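Local atomic coordinates of cyclopenase asqI (Emericella nidulans, PDB entry 5YY3), a protein that catalyses the zinc-dependent conversion of 4'-methoxycyclopenin into 4'-methoxyviridicatin, with release of methyl isocyanate, in aspoquinolone mycotoxin biosynthesis. Residues 182-186 against 386-390; 220-224 against 557-562; 455-461 against 539-543. All coordinates share one frame; numbering follows the deposited sequence.

Contact 1: residues 182-186 against 386-390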
# COMPACT_ATOMS: atom_id res chain seq x y z
N LEU A 182 -11.49 -17.30 -20.41
CA LEU A 182 -11.98 -16.03 -20.93
C LEU A 182 -11.35 -15.80 -22.30
O LEU A 182 -12.02 -15.42 -23.25
CB LEU A 182 -11.66 -14.87 -20.00
CG LEU A 182 -11.90 -13.46 -20.53
CD1 LEU A 182 -13.36 -13.27 -20.90
CD2 LEU A 182 -11.46 -12.41 -19.51
N ASN A 183 -10.05 -16.04 -22.40
CA ASN A 183 -9.36 -15.75 -23.63
C ASN A 183 -9.74 -16.71 -24.74
O ASN A 183 -9.94 -16.29 -25.90
CB ASN A 183 -7.86 -15.77 -23.40
CG ASN A 183 -7.34 -14.43 -22.94
OD1 ASN A 183 -7.05 -13.56 -23.76
ND2 ASN A 183 -7.26 -14.24 -21.62
N ASP A 184 -9.89 -17.99 -24.41
CA ASP A 184 -10.32 -18.93 -25.44
C ASP A 184 -11.76 -18.61 -25.86
O ASP A 184 -12.08 -18.70 -27.04
CB ASP A 184 -10.24 -20.40 -25.00
CG ASP A 184 -10.82 -21.35 -26.05
OD1 ASP A 184 -10.18 -21.53 -27.11
OD2 ASP A 184 -11.95 -21.87 -25.84
N SER A 185 -12.60 -18.22 -24.91
CA SER A 185 -13.98 -17.86 -25.24
C SER A 185 -14.06 -16.65 -26.18
O SER A 185 -14.84 -16.62 -27.13
CB SER A 185 -14.78 -17.57 -23.97
OG SER A 185 -15.90 -16.76 -24.26
N HIS A 186 -13.26 -15.64 -25.87
CA HIS A 186 -13.22 -14.40 -26.63
C HIS A 186 -12.71 -14.69 -28.04
O HIS A 186 -13.15 -14.08 -29.02
CB HIS A 186 -12.32 -13.40 -25.92
CG HIS A 186 -12.08 -12.13 -26.68
ND1 HIS A 186 -12.96 -11.07 -26.67
CD2 HIS A 186 -11.03 -11.74 -27.45
CE1 HIS A 186 -12.47 -10.09 -27.40
NE2 HIS A 186 -11.30 -10.46 -27.88
N GLY A 386 -5.01 -11.82 -27.76
CA GLY A 386 -4.82 -11.45 -26.37
C GLY A 386 -5.33 -10.09 -25.98
O GLY A 386 -4.86 -9.51 -25.00
N ALA A 387 -6.29 -9.56 -26.74
CA ALA A 387 -6.88 -8.27 -26.40
C ALA A 387 -7.40 -8.20 -24.95
O ALA A 387 -7.10 -7.23 -24.24
CB ALA A 387 -7.99 -7.93 -27.38
N PRO A 388 -8.19 -9.21 -24.49
CA PRO A 388 -8.66 -9.13 -23.10
C PRO A 388 -7.55 -9.03 -22.05
O PRO A 388 -7.81 -8.57 -20.94
CB PRO A 388 -9.44 -10.44 -22.91
CG PRO A 388 -9.87 -10.83 -24.26
CD PRO A 388 -8.78 -10.37 -25.20
N ARG A 389 -6.33 -9.43 -22.40
CA ARG A 389 -5.24 -9.40 -21.44
C ARG A 389 -4.78 -7.97 -21.15
O ARG A 389 -4.29 -7.66 -20.06
CB ARG A 389 -4.04 -10.21 -21.94
CG ARG A 389 -4.36 -11.58 -22.49
CD ARG A 389 -3.09 -12.23 -23.03
NE ARG A 389 -3.38 -13.59 -23.44
CZ ARG A 389 -3.33 -14.64 -22.63
NH1 ARG A 389 -2.97 -14.48 -21.37
NH2 ARG A 389 -3.63 -15.86 -23.08
N ASP A 390 -4.94 -7.10 -22.15
CA ASP A 390 -4.37 -5.75 -22.13
C ASP A 390 -5.34 -4.72 -21.53
O ASP A 390 -6.48 -4.60 -21.99
CB ASP A 390 -4.00 -5.38 -23.56
CG ASP A 390 -3.09 -4.17 -23.66
OD1 ASP A 390 -3.15 -3.30 -22.76
OD2 ASP A 390 -2.34 -4.09 -24.66
O HOH W 1 -5.05 -14.82 -25.92
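G386 meets helix 180-193 with bare backbone: its CA lies 4.0 Å from N183 OD1, and its carbonyl oxygen accepts R389 N to close the short 3-10 turn that precedes helix 391-410. A387 brings its methyl up to the imidazole of H186 at an oblique angle, CB 4.2 Å from NE2, and it also rests on F393 and Y397 of helix 391-410. P388 forms the centre of the contact. Its CG stands over a face of the H186 ring, 3.6 Å from the centroid and 19° off the normal, in a CH-pi contact displaced toward the CG-CD2 side. P388 CD lies over the same face, 3.5 Å from H186 CD2, and P388 CB meets L182 CD2 at 4.4 Å. With CG anti to the backbone N (chi1 174°), the H186 ring is carried toward P388. R389 completes the turn. Its chain, extended from CG to NE, passes N183 at about a right angle and lays the guanidinium nearly flat against the amide, the two planes 18° apart. Water 1 ties the pair together, donating to N183 OD1 and accepting from R389 NE at 3.2 Å. The outer ends are held from other parts of the fold: N183 ND2 donates to the carbonyls of R177 and D179, and R389 NH1 pairs with D178 and probably donates to M456 O. No direct hydrogen bond joins the two segments, so the contact rests on one amide-guanidinium stack, a CH-pi contact and a bridging water. H186 is a zinc ligand, and P388 presses on its imidazole with CH groups alone. This is consistent with a second-shell residue that limits how far the zinc-binding imidazole can swing.

Contact 2: residues 220-224 against 557-562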
# COMPACT_ATOMS: atom_id res chain seq x y z
N GLN A 220 -21.29 -6.05 -21.15
CA GLN A 220 -21.46 -7.03 -20.10
C GLN A 220 -20.06 -7.44 -19.57
O GLN A 220 -19.88 -7.60 -18.36
CB GLN A 220 -22.29 -8.19 -20.67
CG GLN A 220 -22.89 -9.19 -19.72
CD GLN A 220 -23.95 -8.67 -18.76
OE1 GLN A 220 -24.33 -9.38 -17.84
NE2 GLN A 220 -24.41 -7.44 -18.94
N MET A 221 -19.04 -7.53 -20.44
CA MET A 221 -17.72 -7.85 -19.88
C MET A 221 -17.12 -6.65 -19.12
O MET A 221 -16.43 -6.85 -18.12
CB MET A 221 -16.73 -8.40 -20.94
CG MET A 221 -16.66 -7.79 -22.31
SD MET A 221 -15.80 -8.93 -23.48
CE MET A 221 -16.79 -10.39 -23.18
N VAL A 222 -17.41 -5.42 -19.54
CA VAL A 222 -17.02 -4.24 -18.76
C VAL A 222 -17.67 -4.20 -17.36
O VAL A 222 -16.99 -3.92 -16.36
CB VAL A 222 -17.37 -2.95 -19.54
CG1 VAL A 222 -17.39 -1.71 -18.63
CG2 VAL A 222 -16.38 -2.78 -20.70
N ALA A 223 -18.97 -4.47 -17.27
CA ALA A 223 -19.64 -4.52 -15.96
C ALA A 223 -18.99 -5.55 -15.03
O ALA A 223 -18.77 -5.31 -13.85
CB ALA A 223 -21.13 -4.81 -16.13
N ARG A 224 -18.66 -6.72 -15.57
CA ARG A 224 -17.97 -7.74 -14.80
C ARG A 224 -16.53 -7.32 -14.40
O ARG A 224 -16.11 -7.50 -13.25
CB ARG A 224 -17.95 -9.05 -15.59
CG ARG A 224 -19.32 -9.73 -15.69
CD ARG A 224 -19.19 -11.07 -16.40
NE ARG A 224 -20.46 -11.78 -16.49
CZ ARG A 224 -20.88 -12.67 -15.59
NH1 ARG A 224 -20.12 -12.94 -14.53
NH2 ARG A 224 -22.04 -13.28 -15.74
N TRP A 557 -19.73 -17.15 -21.37
CA TRP A 557 -18.94 -16.71 -20.23
C TRP A 557 -18.38 -17.90 -19.44
O TRP A 557 -19.10 -18.84 -19.14
CB TRP A 557 -19.79 -15.82 -19.32
CG TRP A 557 -18.91 -15.06 -18.42
CD1 TRP A 557 -18.74 -15.25 -17.07
CD2 TRP A 557 -18.01 -14.02 -18.80
NE1 TRP A 557 -17.82 -14.36 -16.59
CE2 TRP A 557 -17.34 -13.59 -17.63
CE3 TRP A 557 -17.71 -13.39 -20.02
CZ2 TRP A 557 -16.37 -12.58 -17.64
CZ3 TRP A 557 -16.77 -12.37 -20.03
CH2 TRP A 557 -16.10 -11.98 -18.85
N PRO A 558 -17.08 -17.87 -19.12
CA PRO A 558 -16.47 -19.00 -18.39
C PRO A 558 -17.18 -19.29 -17.04
O PRO A 558 -17.45 -18.36 -16.28
CB PRO A 558 -15.02 -18.55 -18.18
CG PRO A 558 -14.78 -17.51 -19.24
CD PRO A 558 -16.09 -16.82 -19.45
N GLN A 559 -17.47 -20.56 -16.77
CA GLN A 559 -18.14 -20.94 -15.52
C GLN A 559 -17.35 -20.49 -14.27
O GLN A 559 -17.94 -20.03 -13.29
CB GLN A 559 -18.36 -22.47 -15.49
CG GLN A 559 -19.10 -22.98 -14.25
CD GLN A 559 -20.45 -22.32 -14.08
OE1 GLN A 559 -21.34 -22.45 -14.93
NE2 GLN A 559 -20.61 -21.57 -12.99
N ASN A 560 -16.02 -20.60 -14.33
CA ASN A 560 -15.17 -20.19 -13.22
C ASN A 560 -15.18 -18.68 -12.95
O ASN A 560 -14.75 -18.25 -11.87
CB ASN A 560 -13.74 -20.63 -13.45
CG ASN A 560 -13.09 -19.88 -14.59
OD1 ASN A 560 -13.63 -19.84 -15.69
ND2 ASN A 560 -11.93 -19.28 -14.33
N LEU A 561 -15.67 -17.88 -13.90
CA LEU A 561 -15.75 -16.43 -13.71
C LEU A 561 -17.17 -15.95 -13.53
O LEU A 561 -17.42 -14.75 -13.56
CB LEU A 561 -15.12 -15.68 -14.89
CG LEU A 561 -13.68 -16.01 -15.24
CD1 LEU A 561 -13.19 -15.11 -16.37
CD2 LEU A 561 -12.79 -15.88 -14.01
N MET A 562 -18.12 -16.88 -13.38
CA MET A 562 -19.53 -16.49 -13.32
C MET A 562 -19.79 -15.58 -12.15
O MET A 562 -20.58 -14.64 -12.24
CB MET A 562 -20.43 -17.73 -13.25
CG MET A 562 -20.67 -18.37 -14.61
SD MET A 562 -21.74 -17.35 -15.65
CE MET A 562 -23.29 -17.50 -14.76
O HOH W 2 -17.59 -11.75 -13.41
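Helix 210-231 and the loop 557-562 keep their backbones well apart, with the CA atoms of M221 and W557 separated by 9.0 Å, so side chains span the gap. R224, extended from CG to NE, runs over the indole antiparallel to the W557 side chain. R224 CD sits over the indole face near the CE2-CZ2 bond, 3.4 Å from W557 CE2, and the guanidinium lies over the five-membered ring in a stacked cation-pi contact, CZ 3.9 Å from the centroid and the planes 25° apart. P558 CD packs on the opposite indole face. R224 NH1, near the nitrogen side of the indole, donates to M562 O (2.9 Å, 162°), which lies in the guanidinium plane, although NH1 stands above the carbonyl plane. L561 O is gripped twice: W557 NE1 donates to it at 3.1 Å, and water 2 links it to R224 NH1. These bonds, with the stack, help to set the rotation of both flat groups. M221 takes the edge of the six-membered ring, its bent chain bringing CE 3.7 Å from W557 CZ3. I508 and M510 of strand 508-517 also pack on R224, and W176 meets the indole. The arrangement is an arginine-tryptophan cation-pi stack across the interface between the helical metal-binding domain and the Ig-like domain of a hemocyanin-type fold, with the M221 side chain about 5 Å from those of the zinc ligands H186 and H218.

Contact 3: residues 455-461 against 539-543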
# COMPACT_ATOMS: atom_id res chain seq x y z
N PHE A 455 -0.75 -22.47 -19.69
CA PHE A 455 -1.90 -21.92 -20.40
C PHE A 455 -1.94 -20.38 -20.36
O PHE A 455 -3.02 -19.78 -20.47
CB PHE A 455 -3.21 -22.46 -19.81
CG PHE A 455 -3.54 -23.88 -20.22
CD1 PHE A 455 -2.99 -24.96 -19.55
CD2 PHE A 455 -4.43 -24.12 -21.26
CE1 PHE A 455 -3.32 -26.27 -19.92
CE2 PHE A 455 -4.76 -25.43 -21.63
CZ PHE A 455 -4.20 -26.50 -20.96
N MET A 456 -0.77 -19.76 -20.19
CA MET A 456 -0.62 -18.30 -20.23
C MET A 456 -1.44 -17.52 -19.19
O MET A 456 -1.88 -16.41 -19.46
CB MET A 456 -0.95 -17.77 -21.63
CG MET A 456 -0.07 -18.38 -22.72
SD MET A 456 1.69 -18.20 -22.34
CE MET A 456 2.39 -19.73 -22.98
N GLU A 457 -1.62 -18.09 -18.00
CA GLU A 457 -2.34 -17.41 -16.93
C GLU A 457 -1.38 -16.79 -15.93
O GLU A 457 -0.21 -17.16 -15.87
CB GLU A 457 -3.30 -18.38 -16.22
CG GLU A 457 -4.34 -18.99 -17.14
CD GLU A 457 -5.31 -19.88 -16.40
OE1 GLU A 457 -4.90 -20.62 -15.49
OE2 GLU A 457 -6.51 -19.85 -16.73
N SER A 458 -1.86 -15.83 -15.14
CA SER A 458 -1.00 -15.19 -14.15
C SER A 458 -1.72 -14.94 -12.84
O SER A 458 -2.94 -14.76 -12.83
CB SER A 458 -0.42 -13.89 -14.70
OG SER A 458 -1.46 -13.03 -15.16
N LYS A 459 -0.95 -14.97 -11.75
CA LYS A 459 -1.37 -14.54 -10.41
C LYS A 459 -2.36 -15.47 -9.71
O LYS A 459 -2.22 -15.73 -8.52
CB LYS A 459 -1.93 -13.11 -10.47
CG LYS A 459 -0.87 -12.04 -10.81
CD LYS A 459 -1.22 -10.68 -10.17
CE LYS A 459 -0.16 -9.62 -10.46
NZ LYS A 459 0.07 -9.41 -11.94
N ALA A 460 -3.36 -15.97 -10.44
CA ALA A 460 -4.34 -16.91 -9.88
C ALA A 460 -5.23 -17.51 -10.98
O ALA A 460 -5.22 -17.04 -12.12
CB ALA A 460 -5.22 -16.22 -8.83
N LYS A 461 -5.95 -18.56 -10.62
CA LYS A 461 -7.04 -19.09 -11.42
C LYS A 461 -8.31 -19.01 -10.58
O LYS A 461 -8.44 -19.74 -9.60
CB LYS A 461 -6.79 -20.54 -11.85
CG LYS A 461 -7.94 -21.17 -12.65
CD LYS A 461 -8.09 -20.49 -14.01
CE LYS A 461 -9.18 -21.11 -14.85
NZ LYS A 461 -9.09 -20.69 -16.29
N GLY A 539 -15.46 -27.43 -18.65
CA GLY A 539 -14.66 -27.31 -17.45
C GLY A 539 -13.51 -26.36 -17.74
O GLY A 539 -13.42 -25.82 -18.85
N ASN A 540 -12.63 -26.16 -16.75
CA ASN A 540 -11.43 -25.34 -16.95
C ASN A 540 -10.58 -25.82 -18.11
O ASN A 540 -10.44 -27.03 -18.32
CB ASN A 540 -10.58 -25.34 -15.68
CG ASN A 540 -11.02 -24.31 -14.68
OD1 ASN A 540 -11.95 -23.52 -14.95
ND2 ASN A 540 -10.38 -24.31 -13.51
N TYR A 541 -10.01 -24.86 -18.84
CA TYR A 541 -9.10 -25.14 -19.96
C TYR A 541 -9.79 -25.90 -21.09
O TYR A 541 -9.19 -26.74 -21.77
CB TYR A 541 -7.86 -25.88 -19.45
CG TYR A 541 -7.29 -25.16 -18.25
CD1 TYR A 541 -6.72 -23.89 -18.38
CD2 TYR A 541 -7.38 -25.72 -16.97
CE1 TYR A 541 -6.23 -23.21 -17.27
CE2 TYR A 541 -6.89 -25.04 -15.87
CZ TYR A 541 -6.32 -23.79 -16.03
OH TYR A 541 -5.83 -23.13 -14.93
N GLY A 542 -11.07 -25.58 -21.29
CA GLY A 542 -11.83 -26.11 -22.41
C GLY A 542 -12.11 -27.60 -22.33
O GLY A 542 -12.43 -28.20 -23.35
N GLU A 543 -12.00 -28.20 -21.15
CA GLU A 543 -12.41 -29.59 -20.95
C GLU A 543 -13.91 -29.73 -21.14
O GLU A 543 -14.68 -28.94 -20.60
CB GLU A 543 -12.01 -30.10 -19.57
CG GLU A 543 -10.52 -30.26 -19.37
CD GLU A 543 -9.97 -31.47 -20.09
OE1 GLU A 543 -10.40 -32.61 -19.76
OE2 GLU A 543 -9.11 -31.29 -20.99
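Y541 lays one side of its ring over a face of F455, CD1 3.7 Å from F455 CG, within the Ig-like domain of this hemocyanin-type protein, where two irregular loops of the beta-rich region meet. The rings are neither parallel nor perpendicular: their planes are 40° apart and their centroids 4.6 Å. Y541 CB adds a CH-pi contact over the same F455 face, 4.2 Å from its centroid. F455 has a further cation-pi neighbour in K142, and N156 of the second subunit packs on both aromatic residues, so the pair lies at a subunit boundary. The phenol end of Y541 runs into a charged cluster. Y541 OH donates to E457 OE1 at 2.7 Å, meeting the carboxylate on its syn side but 28° out of its plane. The other oxygen, OE2, uses its syn lone pair for K461 NZ, also at 2.7 Å, in a salt bridge. Backbone amides complete the grip on the carboxylate, A452 N on OE1 and Y180 N on OE2, so each oxygen has two donors and the group can hardly turn. K461 NZ also forms salt bridges with D179, just before helix 180-193, and with D181, in its first turn, which accepts the backbone N of Y541 and of G542 as well; this concentration of acids would probably keep the lysine charged. Bent at chi2 (67°), K461 brings NZ obliquely to the Y541 ring, 4.5 Å from the centroid in an off-centre cation-pi contact. Farther back along its chain, the lysine lies alongside N540, the two side chains pointing opposite ways, and K461 CE touches the amide at 3.7 Å from N540 ND2.

Contacts 1 and 2 lie side by side, centres about 12 Å apart, on helices 180-193 and 210-231, which follow each other in the chain and supply the zinc ligands H186, H190 and H218. They join through L182, whose CD1 is 3.6 Å from W557 CZ3. Contact 3 is remote from the metal but tied to both: R389 NH1 of contact 1 lies 2.9 Å from M456 O, and N560 of contact 2 packs on K461 and N540. Contact 2 crosses from the zinc-bearing helices to the Ig-like domain, and contacts 1 and 3 flank it, contact 1 within the helical domain and contact 3 within the Ig-like domain.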